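Local coordinates for putative uncharacterized protein (Chaetomium thermophilum, PDB 5T8V) that is the C-terminal part of a Scc2-type cohesin loader, which probably binds chromatin and helps load cohesin onto it, at residues A[704-709]-A[738-743]; A[712-717]-A[753-758]; A[729-734]-A[784-789]. All coordinates share one frame; numbering follows the deposited sequence.

Contact 1. Residues A[704-709]-A[738-743]; sequences GVRKRA and QDPEES
Arg706 and Asp739 reach toward each other tip to tip, closing a backbone separation of 10.4 Å between Arg706 CA and Asp739 CA. Their flat groups do not lie in one plane: guanidinium and carboxylate are turned 59° apart, and Asp739 OD2 sits over one face of the guanidinium. The salt bridge is made at one corner, Arg706 NH1 to Asp739 OD2 at 2.7 Å, rather than by a coplanar two-pronged pairing. A bend at chi3 (-70°) sets Arg706 NE, which makes a weak hydrogen bond to Gly702 O. Asp739 suits the connection because its short side chain holds the carboxylate close to its own turn: OD2, besides Arg706, pairs with Arg736, and OD1 accepts a weak bond from Glu741 N at 3.0 Å. One residue along the helix, Lys707 supplies the length needed to reach Ser743, and its NZ makes a weak hydrogen bond with Ser743 OG at 3.4 Å. The contact is thus a polar link within the HEAT-repeat solenoid, joining helix 703-719 to the loop before helix 742-755 and to that helix's first turn, where Lys707 also touches Val744 and Leu747; Val705 of helix 703-719 packs on helix 666-682.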
ATOM      1  N   GLY A 704      -1.834 -11.139  10.872  1.00 54.44           N
ATOM      2  CA  GLY A 704      -0.744 -10.192  11.011  1.00 52.44           C
ATOM      3  C   GLY A 704      -1.215  -8.760  10.867  1.00 48.85           C
ATOM      4  O   GLY A 704      -0.784  -7.867  11.607  1.00 47.40           O
ATOM      5  N   VAL A 705      -2.113  -8.531   9.907  1.00 59.91           N
ATOM      6  CA  VAL A 705      -2.667  -7.197   9.710  1.00 57.66           C
ATOM      7  C   VAL A 705      -3.418  -6.744  10.954  1.00 56.26           C
ATOM      8  O   VAL A 705      -3.407  -5.557  11.300  1.00 56.62           O
ATOM      9  CB  VAL A 705      -3.565  -7.174   8.455  1.00 59.03           C
ATOM     10  CG1 VAL A 705      -4.749  -8.113   8.613  1.00 61.48           C
ATOM     11  CG2 VAL A 705      -4.034  -5.761   8.156  1.00 57.85           C
ATOM     12  N   ARG A 706      -4.078  -7.673  11.649  1.00 67.94           N
ATOM     13  CA  ARG A 706      -4.740  -7.326  12.903  1.00 67.49           C
ATOM     14  C   ARG A 706      -3.724  -6.866  13.940  1.00 65.98           C
ATOM     15  O   ARG A 706      -3.888  -5.814  14.569  1.00 64.45           O
ATOM     16  CB  ARG A 706      -5.539  -8.521  13.425  1.00 70.33           C
ATOM     17  CG  ARG A 706      -6.809  -8.812  12.639  1.00 71.88           C
ATOM     18  CD  ARG A 706      -7.593  -9.971  13.242  1.00 75.00           C
ATOM     19  NE  ARG A 706      -6.921 -11.254  13.053  1.00 79.26           N
ATOM     20  CZ  ARG A 706      -7.442 -12.431  13.389  1.00 81.15           C
ATOM     21  NH1 ARG A 706      -8.651 -12.499  13.932  1.00 81.10           N
ATOM     22  NH2 ARG A 706      -6.754 -13.544  13.178  1.00 83.68           N
ATOM     23  N   LYS A 707      -2.656  -7.646  14.125  1.00 57.35           N
ATOM     24  CA  LYS A 707      -1.619  -7.286  15.087  1.00 56.21           C
ATOM     25  C   LYS A 707      -1.055  -5.902  14.786  1.00 52.94           C
ATOM     26  O   LYS A 707      -0.918  -5.062  15.687  1.00 51.59           O
ATOM     27  CB  LYS A 707      -0.514  -8.345  15.074  1.00 59.22           C
ATOM     28  CG  LYS A 707      -0.999  -9.735  15.482  1.00 61.99           C
ATOM     29  CD  LYS A 707      -0.052 -10.844  15.035  1.00 65.40           C
ATOM     30  CE  LYS A 707       1.175 -10.950  15.929  1.00 66.77           C
ATOM     31  NZ  LYS A 707       1.989 -12.156  15.606  1.00 69.86           N
ATOM     32  N   ARG A 708      -0.734  -5.638  13.518  1.00 52.09           N
ATOM     33  CA  ARG A 708      -0.225  -4.322  13.147  1.00 50.37           C
ATOM     34  C   ARG A 708      -1.242  -3.233  13.468  1.00 48.14           C
ATOM     35  O   ARG A 708      -0.902  -2.196  14.056  1.00 47.28           O
ATOM     36  CB  ARG A 708       0.135  -4.301  11.661  1.00 50.41           C
ATOM     37  CG  ARG A 708       0.643  -2.953  11.178  1.00 49.68           C
ATOM     38  CD  ARG A 708       1.349  -3.063   9.839  1.00 49.62           C
ATOM     39  NE  ARG A 708       2.002  -1.809   9.470  1.00 47.98           N
ATOM     40  CZ  ARG A 708       2.839  -1.671   8.448  1.00 47.35           C
ATOM     41  NH1 ARG A 708       3.139  -2.711   7.680  1.00 48.19           N
ATOM     42  NH2 ARG A 708       3.384  -0.488   8.195  1.00 45.97           N
ATOM     43  N   ALA A 709      -2.504  -3.457  13.096  1.00 40.00           N
ATOM     44  CA  ALA A 709      -3.535  -2.450  13.317  1.00 38.44           C
ATOM     45  C   ALA A 709      -3.709  -2.133  14.797  1.00 39.12           C
ATOM     46  O   ALA A 709      -3.989  -0.983  15.154  1.00 37.82           O
ATOM     47  CB  ALA A 709      -4.861  -2.917  12.716  1.00 38.21           C
ATOM     48  N   GLN A 738     -10.384 -12.828  22.941  1.00 80.90           N
ATOM     49  CA  GLN A 738     -10.932 -14.124  22.543  1.00 83.88           C
ATOM     50  C   GLN A 738     -10.829 -14.296  21.028  1.00 84.86           C
ATOM     51  O   GLN A 738     -11.816 -14.510  20.322  1.00 84.65           O
ATOM     52  CB  GLN A 738     -12.374 -14.257  23.021  1.00 83.76           C
ATOM     53  CG  GLN A 738     -12.516 -14.364  24.531  1.00 84.71           C
ATOM     54  CD  GLN A 738     -13.963 -14.468  24.973  1.00 85.51           C
ATOM     55  OE1 GLN A 738     -14.877 -14.086  24.241  1.00 85.03           O
ATOM     56  NE2 GLN A 738     -14.178 -14.993  26.174  1.00 86.61           N
ATOM     57  N   ASP A 739      -9.587 -14.192  20.531  1.00 73.31           N
ATOM     58  CA  ASP A 739      -9.304 -14.288  19.112  1.00 73.70           C
ATOM     59  C   ASP A 739      -8.834 -15.695  18.754  1.00 78.28           C
ATOM     60  O   ASP A 739      -8.186 -16.361  19.565  1.00 79.95           O
ATOM     61  CB  ASP A 739      -8.223 -13.278  18.712  1.00 71.38           C
ATOM     62  CG  ASP A 739      -8.050 -13.171  17.208  1.00 70.61           C
ATOM     63  OD1 ASP A 739      -7.465 -14.096  16.607  1.00 72.84           O
ATOM     64  OD2 ASP A 739      -8.493 -12.159  16.627  1.00 68.10           O
ATOM     65  N   PRO A 740      -9.145 -16.186  17.544  1.00 69.17           N
ATOM     66  CA  PRO A 740      -8.660 -17.516  17.144  1.00 73.87           C
ATOM     67  C   PRO A 740      -7.162 -17.700  17.342  1.00 75.64           C
ATOM     68  O   PRO A 740      -6.740 -18.568  18.113  1.00 79.00           O
ATOM     69  CB  PRO A 740      -9.049 -17.590  15.662  1.00 74.68           C
ATOM     70  CG  PRO A 740     -10.276 -16.753  15.570  1.00 71.32           C
ATOM     71  CD  PRO A 740     -10.094 -15.632  16.558  1.00 68.43           C
ATOM     72  N   GLU A 741      -6.352 -16.895  16.659  1.00 82.95           N
ATOM     73  CA  GLU A 741      -4.905 -17.011  16.787  1.00 83.32           C
ATOM     74  C   GLU A 741      -4.478 -16.720  18.223  1.00 81.92           C
ATOM     75  O   GLU A 741      -5.155 -16.003  18.963  1.00 80.82           O
ATOM     76  CB  GLU A 741      -4.210 -16.050  15.820  1.00 81.74           C
ATOM     77  CG  GLU A 741      -2.804 -16.470  15.426  1.00 84.76           C
ATOM     78  CD  GLU A 741      -2.796 -17.636  14.454  1.00 88.77           C
ATOM     79  OE1 GLU A 741      -3.889 -18.127  14.102  1.00 89.58           O
ATOM     80  OE2 GLU A 741      -1.695 -18.060  14.039  1.00 91.43           O
ATOM     81  N   GLU A 742      -3.340 -17.292  18.618  1.00 97.65           N
ATOM     82  CA  GLU A 742      -2.858 -17.187  19.992  1.00 97.98           C
ATOM     83  C   GLU A 742      -1.950 -15.976  20.189  1.00 95.17           C
ATOM     84  O   GLU A 742      -2.136 -15.199  21.135  1.00 92.87           O
ATOM     85  CB  GLU A 742      -2.117 -18.474  20.377  1.00102.84           C
ATOM     86  CG  GLU A 742      -1.715 -18.563  21.844  1.00104.02           C
ATOM     87  CD  GLU A 742      -2.907 -18.704  22.771  1.00103.56           C
ATOM     88  OE1 GLU A 742      -4.016 -19.000  22.278  1.00103.39           O
ATOM     89  OE2 GLU A 742      -2.735 -18.519  23.995  1.00104.02           O
ATOM     90  N   SER A 743      -0.960 -15.809  19.309  1.00 82.30           N
ATOM     91  CA  SER A 743      -0.040 -14.681  19.424  1.00 80.28           C
ATOM     92  C   SER A 743      -0.793 -13.359  19.491  1.00 76.54           C
ATOM     93  O   SER A 743      -0.378 -12.430  20.196  1.00 75.23           O
ATOM     94  CB  SER A 743       0.934 -14.684  18.245  1.00 80.47           C
ATOM     95  OG  SER A 743       0.240 -14.697  17.008  1.00 79.03           O
TER

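Contact 2. Residues A[712-717]-A[753-758]; sequences LAKDIY and EEIWFA
Tyr717 CG stands anti to the backbone N (chi1 -176°), which carries it toward the helix of Ile755, whose CG1 lies between its own backbone N and carbonyl carbon with CD1 extended beyond it (chi2 175°). In this HEAT-repeat alpha-solenoid the methyl CD1 sits squarely over the tyrosine ring: the CH-pi contact has Ile755 CD1 3.9 Å from the Tyr717 ring centroid. Ile755 CB also comes up to Tyr717 CE1 at 3.7 Å. Isoleucine suits the place by offering a methyl over the ring and a branched CB beside its rim, and Leu733 of helix 723-735 packs on it as well. Tyr717 receives a cation-pi contact from Arg726 too. At the partly exposed border, the extended chain of Lys714 carries its charge out to Glu754, crossing it at about a right angle; the salt bridge runs from Lys714 NZ to Glu754 OE1 at 2.7 Å, on the syn side but 26° out of the carboxylate plane. Glu754, long enough to meet it, is poorly ordered, so this pair is less well defined. Trp756 suits its place by offering an indole N-H to the phenol oxygen at its edge, a weak hydrogen bond from Trp756 NE1 to Tyr717 OH of 3.3 Å.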
ATOM      1  N   LEU A 712      -0.531  -0.077  16.056  1.00 41.14           N
ATOM      2  CA  LEU A 712      -0.799   1.305  15.673  1.00 37.87           C
ATOM      3  C   LEU A 712      -1.874   1.918  16.561  1.00 36.12           C
ATOM      4  O   LEU A 712      -1.738   3.057  17.024  1.00 34.58           O
ATOM      5  CB  LEU A 712      -1.219   1.362  14.203  1.00 35.84           C
ATOM      6  CG  LEU A 712      -1.695   2.715  13.665  1.00 33.33           C
ATOM      7  CD1 LEU A 712      -0.587   3.750  13.735  1.00 33.00           C
ATOM      8  CD2 LEU A 712      -2.205   2.567  12.241  1.00 31.73           C
ATOM      9  N   ALA A 713      -2.950   1.170  16.816  1.00 35.19           N
ATOM     10  CA  ALA A 713      -4.014   1.670  17.678  1.00 33.92           C
ATOM     11  C   ALA A 713      -3.518   1.909  19.095  1.00 35.33           C
ATOM     12  O   ALA A 713      -4.048   2.776  19.798  1.00 34.61           O
ATOM     13  CB  ALA A 713      -5.187   0.691  17.685  1.00 34.03           C
ATOM     14  N   LYS A 714      -2.517   1.147  19.540  1.00 48.25           N
ATOM     15  CA  LYS A 714      -1.897   1.418  20.833  1.00 48.79           C
ATOM     16  C   LYS A 714      -1.176   2.759  20.815  1.00 48.28           C
ATOM     17  O   LYS A 714      -1.417   3.622  21.673  1.00 47.52           O
ATOM     18  CB  LYS A 714      -0.932   0.286  21.193  1.00 50.52           C
ATOM     19  CG  LYS A 714       0.053   0.599  22.317  1.00 52.03           C
ATOM     20  CD  LYS A 714       1.105  -0.489  22.423  1.00 54.79           C
ATOM     21  CE  LYS A 714       2.287  -0.036  23.260  1.00 57.15           C
ATOM     22  NZ  LYS A 714       3.374  -1.053  23.277  1.00 59.51           N
ATOM     23  N   ASP A 715      -0.287   2.956  19.836  1.00 48.60           N
ATOM     24  CA  ASP A 715       0.400   4.238  19.722  1.00 48.83           C
ATOM     25  C   ASP A 715      -0.594   5.394  19.713  1.00 46.23           C
ATOM     26  O   ASP A 715      -0.402   6.401  20.409  1.00 45.38           O
ATOM     27  CB  ASP A 715       1.262   4.260  18.458  1.00 50.89           C
ATOM     28  CG  ASP A 715       2.412   3.268  18.518  1.00 54.73           C
ATOM     29  OD1 ASP A 715       2.934   3.027  19.629  1.00 56.16           O
ATOM     30  OD2 ASP A 715       2.793   2.731  17.456  1.00 56.21           O
ATOM     31  N   ILE A 716      -1.676   5.261  18.943  1.00 32.35           N
ATOM     32  CA  ILE A 716      -2.684   6.316  18.886  1.00 30.95           C
ATOM     33  C   ILE A 716      -3.350   6.490  20.244  1.00 31.44           C
ATOM     34  O   ILE A 716      -3.645   7.615  20.669  1.00 31.05           O
ATOM     35  CB  ILE A 716      -3.717   6.007  17.788  1.00 29.81           C
ATOM     36  CG1 ILE A 716      -3.030   5.923  16.420  1.00 29.34           C
ATOM     37  CG2 ILE A 716      -4.802   7.072  17.769  1.00 28.68           C
ATOM     38  CD1 ILE A 716      -3.883   5.300  15.332  1.00 28.75           C
ATOM     39  N   TYR A 717      -3.612   5.383  20.943  1.00 43.86           N
ATOM     40  CA  TYR A 717      -4.198   5.479  22.275  1.00 44.04           C
ATOM     41  C   TYR A 717      -3.328   6.328  23.189  1.00 45.83           C
ATOM     42  O   TYR A 717      -3.838   7.152  23.957  1.00 45.62           O
ATOM     43  CB  TYR A 717      -4.395   4.084  22.869  1.00 44.88           C
ATOM     44  CG  TYR A 717      -5.086   4.083  24.219  1.00 45.18           C
ATOM     45  CD1 TYR A 717      -4.389   4.391  25.379  1.00 46.27           C
ATOM     46  CD2 TYR A 717      -6.432   3.768  24.331  1.00 44.61           C
ATOM     47  CE1 TYR A 717      -5.014   4.392  26.611  1.00 46.85           C
ATOM     48  CE2 TYR A 717      -7.067   3.765  25.560  1.00 45.23           C
ATOM     49  CZ  TYR A 717      -6.353   4.078  26.696  1.00 46.83           C
ATOM     50  OH  TYR A 717      -6.978   4.076  27.923  1.00 48.25           O
ATOM     51  N   GLU A 753      -2.493  -4.493  29.332  1.00 73.22           N
ATOM     52  CA  GLU A 753      -1.732  -4.325  30.565  1.00 75.23           C
ATOM     53  C   GLU A 753      -0.945  -3.024  30.544  1.00 75.69           C
ATOM     54  O   GLU A 753      -0.812  -2.351  31.572  1.00 76.55           O
ATOM     55  CB  GLU A 753      -0.785  -5.509  30.773  1.00 78.31           C
ATOM     56  CG  GLU A 753      -1.465  -6.869  30.835  1.00 79.05           C
ATOM     57  CD  GLU A 753      -0.512  -7.985  31.224  1.00 82.26           C
ATOM     58  OE1 GLU A 753       0.585  -7.684  31.737  1.00 84.08           O
ATOM     59  OE2 GLU A 753      -0.860  -9.166  31.010  1.00 83.27           O
ATOM     60  N   GLU A 754      -0.415  -2.651  29.378  1.00 86.98           N
ATOM     61  CA  GLU A 754       0.414  -1.453  29.302  1.00 89.12           C
ATOM     62  C   GLU A 754      -0.422  -0.184  29.453  1.00 84.69           C
ATOM     63  O   GLU A 754      -0.071   0.710  30.233  1.00 84.64           O
ATOM     64  CB  GLU A 754       1.186  -1.434  27.983  1.00 90.57           C
ATOM     65  CG  GLU A 754       2.154  -0.268  27.857  1.00 90.24           C
ATOM     66  CD  GLU A 754       2.983  -0.336  26.593  1.00 90.46           C
ATOM     67  OE1 GLU A 754       2.964  -1.393  25.924  1.00 90.30           O
ATOM     68  OE2 GLU A 754       3.653   0.666  26.265  1.00 90.69           O
ATOM     69  N   ILE A 755      -1.532  -0.087  28.719  1.00 58.41           N
ATOM     70  CA  ILE A 755      -2.278   1.167  28.656  1.00 56.15           C
ATOM     71  C   ILE A 755      -3.278   1.340  29.797  1.00 53.79           C
ATOM     72  O   ILE A 755      -3.648   2.481  30.109  1.00 53.27           O
ATOM     73  CB  ILE A 755      -3.015   1.302  27.309  1.00 56.32           C
ATOM     74  CG1 ILE A 755      -4.044   0.178  27.132  1.00 56.78           C
ATOM     75  CG2 ILE A 755      -2.010   1.308  26.161  1.00 57.26           C
ATOM     76  CD1 ILE A 755      -4.897   0.308  25.880  1.00 55.62           C
ATOM     77  N   TRP A 756      -3.725   0.254  30.424  1.00 50.29           N
ATOM     78  CA  TRP A 756      -4.695   0.325  31.512  1.00 47.88           C
ATOM     79  C   TRP A 756      -4.088   0.031  32.875  1.00 50.99           C
ATOM     80  O   TRP A 756      -4.328   0.775  33.832  1.00 51.18           O
ATOM     81  CB  TRP A 756      -5.855  -0.648  31.253  1.00 43.88           C
ATOM     82  CG  TRP A 756      -6.967  -0.070  30.427  1.00 39.64           C
ATOM     83  CD1 TRP A 756      -6.884   0.969  29.547  1.00 38.27           C
ATOM     84  CD2 TRP A 756      -8.334  -0.496  30.417  1.00 38.57           C
ATOM     85  NE1 TRP A 756      -8.112   1.212  28.984  1.00 36.79           N
ATOM     86  CE2 TRP A 756      -9.021   0.327  29.503  1.00 36.98           C
ATOM     87  CE3 TRP A 756      -9.043  -1.495  31.089  1.00 39.08           C
ATOM     88  CZ2 TRP A 756     -10.382   0.181  29.245  1.00 36.02           C
ATOM     89  CZ3 TRP A 756     -10.394  -1.638  30.832  1.00 38.02           C
ATOM     90  CH2 TRP A 756     -11.049  -0.803  29.918  1.00 36.56           C
ATOM     91  N   PHE A 757      -3.308  -1.041  32.993  1.00 69.40           N
ATOM     92  CA  PHE A 757      -2.788  -1.469  34.286  1.00 71.58           C
ATOM     93  C   PHE A 757      -1.276  -1.303  34.355  1.00 76.42           C
ATOM     94  O   PHE A 757      -0.541  -2.288  34.478  1.00 79.95           O
ATOM     95  CB  PHE A 757      -3.178  -2.924  34.549  1.00 69.37           C
ATOM     96  CG  PHE A 757      -4.634  -3.206  34.317  1.00 64.05           C
ATOM     97  CD1 PHE A 757      -5.593  -2.742  35.202  1.00 61.44           C
ATOM     98  CD2 PHE A 757      -5.045  -3.934  33.213  1.00 62.39           C
ATOM     99  CE1 PHE A 757      -6.931  -2.998  34.991  1.00 58.92           C
ATOM    100  CE2 PHE A 757      -6.384  -4.194  32.998  1.00 60.02           C
ATOM    101  CZ  PHE A 757      -7.329  -3.726  33.887  1.00 58.43           C
ATOM    102  N   ALA A 758      -0.807  -0.062  34.281  1.00 71.36           N
ATOM    103  CA  ALA A 758       0.609   0.246  34.393  1.00 74.73           C
ATOM    104  C   ALA A 758       0.801   1.436  35.321  1.00 77.18           C
ATOM    105  O   ALA A 758      -0.077   2.300  35.414  1.00 75.94           O
ATOM    106  CB  ALA A 758       1.223   0.561  33.020  1.00 73.71           C
TER

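Contact 3. Residues A[729-734]-A[784-789]; sequences IANGLL and VKRGNV
Asn731 lays its amide against Val789, Asn731 CG lying 3.6 Å from the methyl Val789 CG2, where helix 723-735 of the HEAT-repeat solenoid meets the end of helix 773-786 and the turn after it. Asn731 CG is anti to the backbone N (chi1 -168°), which carries it toward the other segment; there ND2 donates a hydrogen bond to Thr783 O, while the nearby Gly787 N, also a donor, is not bonded to it. Asparagine therefore fits as a short, buried polar group that can satisfy a backbone carbonyl near a helix end. Replacing it with an alanine would probably leave Thr783 O without this donor and open a gap beside Val789 CG2. Toward Asn731, Arg786 presents its aliphatic carbons, CD lying 3.8 Å from Asn731 CB, with its guanidinium plane 74° from that of the amide. Glycine probably suits position 787, where a CB would crowd Asn731 ND2. Asn788 then centres an inverse gamma turn, with a weak bond from Val789 N to Gly787 O. Branched Val789 suits its place by setting one methyl against the amide and the other against leucine's apolar chain: the side chains of Val789 and Leu734 cross at about a right angle, Val789 CG1 meeting Leu734 CB and CD1.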
ATOM      1  N   ILE A 729     -10.854   2.242  21.000  1.00 33.65           N
ATOM      2  CA  ILE A 729      -9.625   1.453  20.908  1.00 34.15           C
ATOM      3  C   ILE A 729      -9.647   0.339  21.945  1.00 34.92           C
ATOM      4  O   ILE A 729      -9.501  -0.846  21.624  1.00 35.85           O
ATOM      5  CB  ILE A 729      -8.388   2.350  21.100  1.00 34.62           C
ATOM      6  CG1 ILE A 729      -8.377   3.537  20.124  1.00 34.02           C
ATOM      7  CG2 ILE A 729      -7.106   1.533  20.958  1.00 35.05           C
ATOM      8  CD1 ILE A 729      -8.229   3.163  18.683  1.00 35.14           C
ATOM      9  N   ALA A 730      -9.828   0.713  23.215  1.00 32.86           N
ATOM     10  CA  ALA A 730      -9.780  -0.270  24.291  1.00 34.09           C
ATOM     11  C   ALA A 730     -10.863  -1.325  24.122  1.00 34.41           C
ATOM     12  O   ALA A 730     -10.650  -2.500  24.444  1.00 35.71           O
ATOM     13  CB  ALA A 730      -9.916   0.427  25.645  1.00 34.07           C
ATOM     14  N   ASN A 731     -12.033  -0.929  23.618  1.00 33.35           N
ATOM     15  CA  ASN A 731     -13.108  -1.893  23.420  1.00 33.79           C
ATOM     16  C   ASN A 731     -12.737  -2.914  22.352  1.00 34.68           C
ATOM     17  O   ASN A 731     -12.972  -4.116  22.528  1.00 35.92           O
ATOM     18  CB  ASN A 731     -14.402  -1.171  23.047  1.00 32.78           C
ATOM     19  CG  ASN A 731     -15.612  -2.081  23.108  1.00 33.37           C
ATOM     20  OD1 ASN A 731     -15.829  -2.902  22.218  1.00 34.01           O
ATOM     21  ND2 ASN A 731     -16.407  -1.940  24.164  1.00 33.27           N
ATOM     22  N   GLY A 732     -12.149  -2.461  21.242  1.00 34.20           N
ATOM     23  CA  GLY A 732     -11.709  -3.402  20.221  1.00 35.21           C
ATOM     24  C   GLY A 732     -10.595  -4.308  20.712  1.00 36.79           C
ATOM     25  O   GLY A 732     -10.666  -5.536  20.582  1.00 38.34           O
ATOM     26  N   LEU A 733      -9.544  -3.712  21.279  1.00 41.46           N
ATOM     27  CA  LEU A 733      -8.453  -4.493  21.853  1.00 44.40           C
ATOM     28  C   LEU A 733      -8.985  -5.573  22.782  1.00 46.74           C
ATOM     29  O   LEU A 733      -8.597  -6.743  22.683  1.00 48.90           O
ATOM     30  CB  LEU A 733      -7.493  -3.572  22.609  1.00 44.90           C
ATOM     31  CG  LEU A 733      -6.538  -2.732  21.761  1.00 45.50           C
ATOM     32  CD1 LEU A 733      -5.908  -1.634  22.603  1.00 45.75           C
ATOM     33  CD2 LEU A 733      -5.463  -3.610  21.149  1.00 46.97           C
ATOM     34  N   LEU A 734      -9.878  -5.194  23.698  1.00 40.11           N
ATOM     35  CA  LEU A 734     -10.445  -6.175  24.615  1.00 40.54           C
ATOM     36  C   LEU A 734     -11.219  -7.248  23.861  1.00 42.40           C
ATOM     37  O   LEU A 734     -11.100  -8.438  24.170  1.00 44.08           O
ATOM     38  CB  LEU A 734     -11.336  -5.480  25.641  1.00 39.37           C
ATOM     39  CG  LEU A 734     -10.606  -4.851  26.833  1.00 39.40           C
ATOM     40  CD1 LEU A 734     -11.476  -3.834  27.559  1.00 38.03           C
ATOM     41  CD2 LEU A 734     -10.155  -5.934  27.804  1.00 41.23           C
ATOM     42  N   VAL A 784     -16.362  -0.158  29.138  1.00 39.10           N
ATOM     43  CA  VAL A 784     -17.288  -1.256  29.405  1.00 40.80           C
ATOM     44  C   VAL A 784     -18.713  -0.847  29.055  1.00 42.04           C
ATOM     45  O   VAL A 784     -19.507  -1.664  28.573  1.00 42.74           O
ATOM     46  CB  VAL A 784     -17.174  -1.726  30.869  1.00 40.96           C
ATOM     47  CG1 VAL A 784     -15.730  -2.081  31.204  1.00 41.33           C
ATOM     48  CG2 VAL A 784     -17.714  -0.676  31.834  1.00 41.50           C
ATOM     49  N   LYS A 785     -19.064   0.420  29.291  1.00 38.87           N
ATOM     50  CA  LYS A 785     -20.387   0.901  28.908  1.00 39.73           C
ATOM     51  C   LYS A 785     -20.567   0.884  27.398  1.00 39.10           C
ATOM     52  O   LYS A 785     -21.697   0.761  26.911  1.00 37.94           O
ATOM     53  CB  LYS A 785     -20.614   2.314  29.451  1.00 40.25           C
ATOM     54  CG  LYS A 785     -21.755   3.071  28.776  1.00 40.31           C
ATOM     55  CD  LYS A 785     -22.335   4.138  29.695  1.00 41.34           C
ATOM     56  CE  LYS A 785     -23.255   5.096  28.951  1.00 42.03           C
ATOM     57  NZ  LYS A 785     -22.505   6.214  28.301  1.00 41.89           N
ATOM     58  N   ARG A 786     -19.473   0.990  26.647  1.00 48.36           N
ATOM     59  CA  ARG A 786     -19.573   1.067  25.195  1.00 50.43           C
ATOM     60  C   ARG A 786     -20.168  -0.210  24.611  1.00 54.17           C
ATOM     61  O   ARG A 786     -21.145  -0.161  23.854  1.00 55.64           O
ATOM     62  CB  ARG A 786     -18.196   1.351  24.594  1.00 49.73           C
ATOM     63  CG  ARG A 786     -18.135   1.207  23.085  1.00 49.11           C
ATOM     64  CD  ARG A 786     -16.830   1.755  22.529  1.00 48.70           C
ATOM     65  NE  ARG A 786     -16.819   3.215  22.510  1.00 47.51           N
ATOM     66  CZ  ARG A 786     -17.290   3.959  21.514  1.00 46.48           C
ATOM     67  NH1 ARG A 786     -17.820   3.390  20.439  1.00 46.15           N
ATOM     68  NH2 ARG A 786     -17.235   5.282  21.591  1.00 46.16           N
ATOM     69  N   GLY A 787     -19.600  -1.365  24.953  1.00 70.52           N
ATOM     70  CA  GLY A 787     -20.005  -2.597  24.303  1.00 74.00           C
ATOM     71  C   GLY A 787     -19.941  -3.849  25.154  1.00 72.00           C
ATOM     72  O   GLY A 787     -19.933  -3.785  26.386  1.00 71.73           O
ATOM     73  N   ASN A 788     -19.897  -5.002  24.482  1.00 63.79           N
ATOM     74  CA  ASN A 788     -19.957  -6.309  25.137  1.00 63.09           C
ATOM     75  C   ASN A 788     -18.538  -6.741  25.495  1.00 61.86           C
ATOM     76  O   ASN A 788     -17.870  -7.474  24.762  1.00 61.27           O
ATOM     77  CB  ASN A 788     -20.641  -7.323  24.229  1.00 64.14           C
ATOM     78  CG  ASN A 788     -21.831  -6.736  23.494  1.00 63.90           C
ATOM     79  OD1 ASN A 788     -22.613  -5.975  24.061  1.00 63.57           O
ATOM     80  ND2 ASN A 788     -21.965  -7.081  22.219  1.00 64.81           N
ATOM     81  N   VAL A 789     -18.073  -6.267  26.649  1.00 46.08           N
ATOM     82  CA  VAL A 789     -16.698  -6.505  27.073  1.00 46.87           C
ATOM     83  C   VAL A 789     -16.663  -6.723  28.580  1.00 46.84           C
ATOM     84  O   VAL A 789     -15.833  -6.140  29.285  1.00 47.54           O
ATOM     85  CB  VAL A 789     -15.785  -5.334  26.665  1.00 46.66           C
ATOM     86  CG1 VAL A 789     -14.336  -5.697  26.869  1.00 47.98           C
ATOM     87  CG2 VAL A 789     -16.010  -4.946  25.204  1.00 46.86           C
TER

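Contacts 1 and 2 join helices 703-719 and 742-755, their centres about 16 Å apart: a polar pairing near the start of 703-719 and in the loop and first turn of 742-755, and a buried aromatic one at the far end, with Trp756 just beyond the helix. The centre of contact 3, on helix 723-735, is about 13 Å from that of contact 2 and about 16 Å from that of contact 1. Contacts 2 and 3 touch directly, Trp756 CZ2 lying 3.6 Å from Ala730 CB, so their cores are continuous. The segments alternate along the sequence, each contact joining helices two apart in the chain, all within the PDS5-like region of this Scc2 fragment.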